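Local coordinates for protein ecdysteroid-phosphate phosphatase (Bombyx mori, PDB 3C7T) that removes phosphate from inactive ecdysteroid phosphates such as ecdysone 22-phosphate to release the active hormones, and also dephosphorylates phosphotyrosine in proteins, at residues Phe8-Glu14 against Val225-Gly231. Sequence-based numbering, arbitrary orientation.
Sequences FALRHGE and VPYCALG. With WO4 (tungstate(VI)ion), chain E.
Arg11 NE donates to tungstate O1 at 2.7 Å, and the guanidinium it belongs to is gripped between the anion and the 225-231 loop. NH2 reaches O3 of the tungstate, while NH1 turns back to the carbonyl O of Val225 in a short but weak bond bent to 118°. CD1 of Tyr227 lies 3.6 Å above one face of the group, toward its rim. With CG opposite the main-chain nitrogen (chi1 -169°) and the chain extended as far as NE, the head reaches past the Val225 carbonyl to the anion; a long, planar cation suits this double task. A methionine here would probably leave O1 and O3 without these two donors and the Val225 carbonyl without its NH1 partner.

His12, the residue phosphorylated in catalysis, presents NE2 to tungsten at 2.5 Å. Its other nitrogen, ND1, donates almost straight (172°) to Gly13 O in the ring plane, which holds the imidazole against rotation and leaves NE2 aimed at the tungsten. The rim of Tyr227 meets that of His12, and the broad ring of Tyr227 receives CA of Glu14 squarely over the centre, 3.4 Å away, a CH-pi contact. Glu14 sends its carboxylate onward to Thr61 and Asn39, and to Ser251 of the second subunit.

A type II turn, Pro226 to Ala229, carries the loop past this site; Tyr227 and Cys228 take its corners, and Cys228 N donates to His12 O. Beyond the turn, Ala9 and Gly231 form an antiparallel hydrogen-bonded pair, and Arg11 N reaches Ala229 O at 3.1 Å. On one sheet face CD1 of Leu10 meets CD1 of Leu230, Leu10 reaching helix 91-104 and Leu230 the loop at Pro243 and Cys245. The Arg-His-Gly motif at the end of a central strand, its histidine poised at a phosphate-like anion, marks this C-terminal domain as a histidine phosphatase (phosphoglycerate mutase-like) active site.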
ATOM      1  N   PHE A   8       9.092   2.412 -21.613  1.00 21.33           N
ATOM      2  CA  PHE A   8       8.160   2.793 -20.550  1.00 19.88           C
ATOM      3  C   PHE A   8       8.672   3.994 -19.803  1.00 19.41           C
ATOM      4  O   PHE A   8       9.880   4.234 -19.759  1.00 19.27           O
ATOM      5  CB  PHE A   8       8.010   1.640 -19.553  1.00 20.43           C
ATOM      6  CG  PHE A   8       7.418   0.405 -20.144  1.00 21.06           C
ATOM      7  CD1 PHE A   8       6.110   0.402 -20.609  1.00 21.58           C
ATOM      8  CD2 PHE A   8       8.161  -0.760 -20.217  1.00 23.50           C
ATOM      9  CE1 PHE A   8       5.552  -0.751 -21.131  1.00 21.71           C
ATOM     10  CE2 PHE A   8       7.606  -1.927 -20.748  1.00 23.52           C
ATOM     11  CZ  PHE A   8       6.311  -1.917 -21.204  1.00 23.36           C
ATOM     12  N   ALA A   9       7.752   4.743 -19.189  1.00 19.73           N
ATOM     13  CA  ALA A   9       8.142   5.844 -18.308  1.00 18.71           C
ATOM     14  C   ALA A   9       7.259   5.716 -17.079  1.00 18.82           C
ATOM     15  O   ALA A   9       6.047   5.464 -17.186  1.00 17.54           O
ATOM     16  CB  ALA A   9       7.924   7.185 -18.954  1.00 19.83           C
ATOM     17  N   LEU A  10       7.888   5.835 -15.924  1.00 17.83           N
ATOM     18  CA  LEU A  10       7.195   5.594 -14.656  1.00 17.48           C
ATOM     19  C   LEU A  10       7.480   6.718 -13.664  1.00 17.38           C
ATOM     20  O   LEU A  10       8.646   7.014 -13.388  1.00 18.42           O
ATOM     21  CB  LEU A  10       7.671   4.249 -14.101  1.00 17.52           C
ATOM     22  CG  LEU A  10       7.131   3.707 -12.773  1.00 17.52           C
ATOM     23  CD1 LEU A  10       5.637   3.349 -12.894  1.00 19.20           C
ATOM     24  CD2 LEU A  10       7.890   2.495 -12.363  1.00 19.02           C
ATOM     25  N   ARG A  11       6.436   7.347 -13.111  1.00 17.00           N
ATOM     26  CA  ARG A  11       6.651   8.289 -11.991  1.00 16.77           C
ATOM     27  C   ARG A  11       7.007   7.508 -10.704  1.00 18.09           C
ATOM     28  O   ARG A  11       6.555   6.366 -10.498  1.00 17.77           O
ATOM     29  CB  ARG A  11       5.400   9.167 -11.745  1.00 17.88           C
ATOM     30  CG  ARG A  11       5.656  10.317 -10.781  1.00 17.74           C
ATOM     31  CD  ARG A  11       4.373  11.068 -10.433  1.00 17.34           C
ATOM     32  NE  ARG A  11       4.624  12.037  -9.388  1.00 16.91           N
ATOM     33  CZ  ARG A  11       3.696  12.458  -8.520  1.00 19.01           C
ATOM     34  NH1 ARG A  11       2.446  11.990  -8.553  1.00 19.74           N
ATOM     35  NH2 ARG A  11       4.021  13.319  -7.579  1.00 20.46           N
ATOM     36  N   HIS A  12       7.807   8.123  -9.838  1.00 16.69           N
ATOM     37  CA  HIS A  12       8.166   7.511  -8.567  1.00 16.67           C
ATOM     38  C   HIS A  12       6.893   7.255  -7.733  1.00 17.04           C
ATOM     39  O   HIS A  12       5.820   7.824  -8.007  1.00 16.78           O
ATOM     40  CB  HIS A  12       9.087   8.457  -7.809  1.00 16.02           C
ATOM     41  CG  HIS A  12       8.470   9.797  -7.568  1.00 14.90           C
ATOM     42  ND1 HIS A  12       7.462  10.004  -6.640  1.00 14.17           N
ATOM     43  CD2 HIS A  12       8.697  10.994  -8.160  1.00 16.75           C
ATOM     44  CE1 HIS A  12       7.108  11.279  -6.668  1.00 18.79           C
ATOM     45  NE2 HIS A  12       7.829  11.894  -7.597  1.00 13.91           N
ATOM     46  N   GLY A  13       7.015   6.412  -6.702  1.00 17.14           N
ATOM     47  CA  GLY A  13       5.895   6.101  -5.830  1.00 16.38           C
ATOM     48  C   GLY A  13       5.719   7.176  -4.768  1.00 17.18           C
ATOM     49  O   GLY A  13       6.372   8.227  -4.807  1.00 16.25           O
ATOM     50  N   GLU A  14       4.832   6.899  -3.813  1.00 15.93           N
ATOM     51  CA  GLU A  14       4.474   7.834  -2.729  1.00 16.54           C
ATOM     52  C   GLU A  14       5.688   8.316  -1.939  1.00 15.24           C
ATOM     53  O   GLU A  14       6.508   7.508  -1.506  1.00 14.41           O
ATOM     54  CB  GLU A  14       3.490   7.144  -1.767  1.00 16.80           C
ATOM     55  CG  GLU A  14       3.047   8.013  -0.588  1.00 17.70           C
ATOM     56  CD  GLU A  14       2.054   7.316   0.327  1.00 23.66           C
ATOM     57  OE1 GLU A  14       2.457   6.439   1.136  1.00 23.93           O
ATOM     58  OE2 GLU A  14       0.859   7.682   0.256  1.00 23.92           O
ATOM     59  N   VAL A 225       0.603  13.602 -13.056  1.00 20.63           N
ATOM     60  CA  VAL A 225       0.192  12.200 -13.166  1.00 21.18           C
ATOM     61  C   VAL A 225       0.332  11.538 -11.776  1.00 20.89           C
ATOM     62  O   VAL A 225       1.174  11.962 -10.973  1.00 21.16           O
ATOM     63  CB  VAL A 225       0.996  11.447 -14.246  1.00 21.91           C
ATOM     64  CG1 VAL A 225       0.805  12.130 -15.625  1.00 20.53           C
ATOM     65  CG2 VAL A 225       2.466  11.351 -13.886  1.00 20.30           C
ATOM     66  N   PRO A 226      -0.497  10.521 -11.488  1.00 21.07           N
ATOM     67  CA  PRO A 226      -0.471   9.850 -10.175  1.00 20.37           C
ATOM     68  C   PRO A 226       0.855   9.160  -9.841  1.00 19.15           C
ATOM     69  O   PRO A 226       1.669   8.906 -10.727  1.00 18.98           O
ATOM     70  CB  PRO A 226      -1.567   8.797 -10.319  1.00 21.64           C
ATOM     71  CG  PRO A 226      -2.481   9.343 -11.397  1.00 21.35           C
ATOM     72  CD  PRO A 226      -1.552   9.973 -12.355  1.00 21.13           C
ATOM     73  N   TYR A 227       1.059   8.840  -8.567  1.00 17.59           N
ATOM     74  CA  TYR A 227       2.251   8.080  -8.191  1.00 18.28           C
ATOM     75  C   TYR A 227       2.307   6.781  -8.969  1.00 18.13           C
ATOM     76  O   TYR A 227       1.271   6.111  -9.135  1.00 18.15           O
ATOM     77  CB  TYR A 227       2.188   7.746  -6.718  1.00 18.70           C
ATOM     78  CG  TYR A 227       2.393   8.892  -5.742  1.00 18.04           C
ATOM     79  CD1 TYR A 227       3.504   9.744  -5.849  1.00 20.02           C
ATOM     80  CD2 TYR A 227       1.546   9.046  -4.644  1.00 19.25           C
ATOM     81  CE1 TYR A 227       3.726  10.745  -4.908  1.00 18.72           C
ATOM     82  CE2 TYR A 227       1.757  10.056  -3.688  1.00 19.86           C
ATOM     83  CZ  TYR A 227       2.858  10.904  -3.839  1.00 21.40           C
ATOM     84  OH  TYR A 227       3.106  11.887  -2.903  1.00 26.57           O
ATOM     85  N   CYS A 228       3.504   6.428  -9.443  1.00 17.74           N
ATOM     86  CA  CYS A 228       3.714   5.244 -10.294  1.00 18.39           C
ATOM     87  C   CYS A 228       2.779   5.182 -11.527  1.00 18.45           C
ATOM     88  O   CYS A 228       2.501   4.115 -12.023  1.00 18.09           O
ATOM     89  CB  CYS A 228       3.645   3.957  -9.463  1.00 17.79           C
ATOM     90  SG  CYS A 228       5.081   3.773  -8.342  1.00 20.30           S
ATOM     91  N   ALA A 229       2.328   6.337 -12.017  1.00 18.68           N
ATOM     92  CA  ALA A 229       1.697   6.412 -13.339  1.00 18.74           C
ATOM     93  C   ALA A 229       2.676   5.853 -14.384  1.00 18.93           C
ATOM     94  O   ALA A 229       3.858   6.193 -14.390  1.00 18.12           O
ATOM     95  CB  ALA A 229       1.326   7.804 -13.682  1.00 19.89           C
ATOM     96  N   LEU A 230       2.153   4.993 -15.246  1.00 19.51           N
ATOM     97  CA  LEU A 230       2.958   4.291 -16.228  1.00 19.13           C
ATOM     98  C   LEU A 230       2.534   4.704 -17.628  1.00 19.98           C
ATOM     99  O   LEU A 230       1.352   4.641 -17.997  1.00 19.86           O
ATOM    100  CB  LEU A 230       2.803   2.769 -16.058  1.00 20.15           C
ATOM    101  CG  LEU A 230       3.599   1.886 -17.015  1.00 20.31           C
ATOM    102  CD1 LEU A 230       5.116   1.935 -16.780  1.00 20.76           C
ATOM    103  CD2 LEU A 230       3.106   0.436 -16.948  1.00 21.68           C
ATOM    104  N   GLY A 231       3.521   5.160 -18.389  1.00 20.82           N
ATOM    105  CA  GLY A 231       3.322   5.496 -19.784  1.00 21.50           C
ATOM    106  C   GLY A 231       4.055   4.495 -20.648  1.00 21.58           C
ATOM    107  O   GLY A 231       5.104   3.949 -20.234  1.00 19.97           O
TER
HETATM  108  W   WO4 E   1       7.717  14.256  -8.357  1.00 20.56           W
HETATM  109  O1  WO4 E   1       6.870  13.507  -9.925  1.00 20.07           O
HETATM  110  O2  WO4 E   1       7.600  16.175  -8.861  1.00 18.66           O
HETATM  111  O3  WO4 E   1       6.787  14.262  -6.603  1.00 13.35           O
HETATM  112  O4  WO4 E   1       9.656  13.998  -8.178  1.00 18.26           O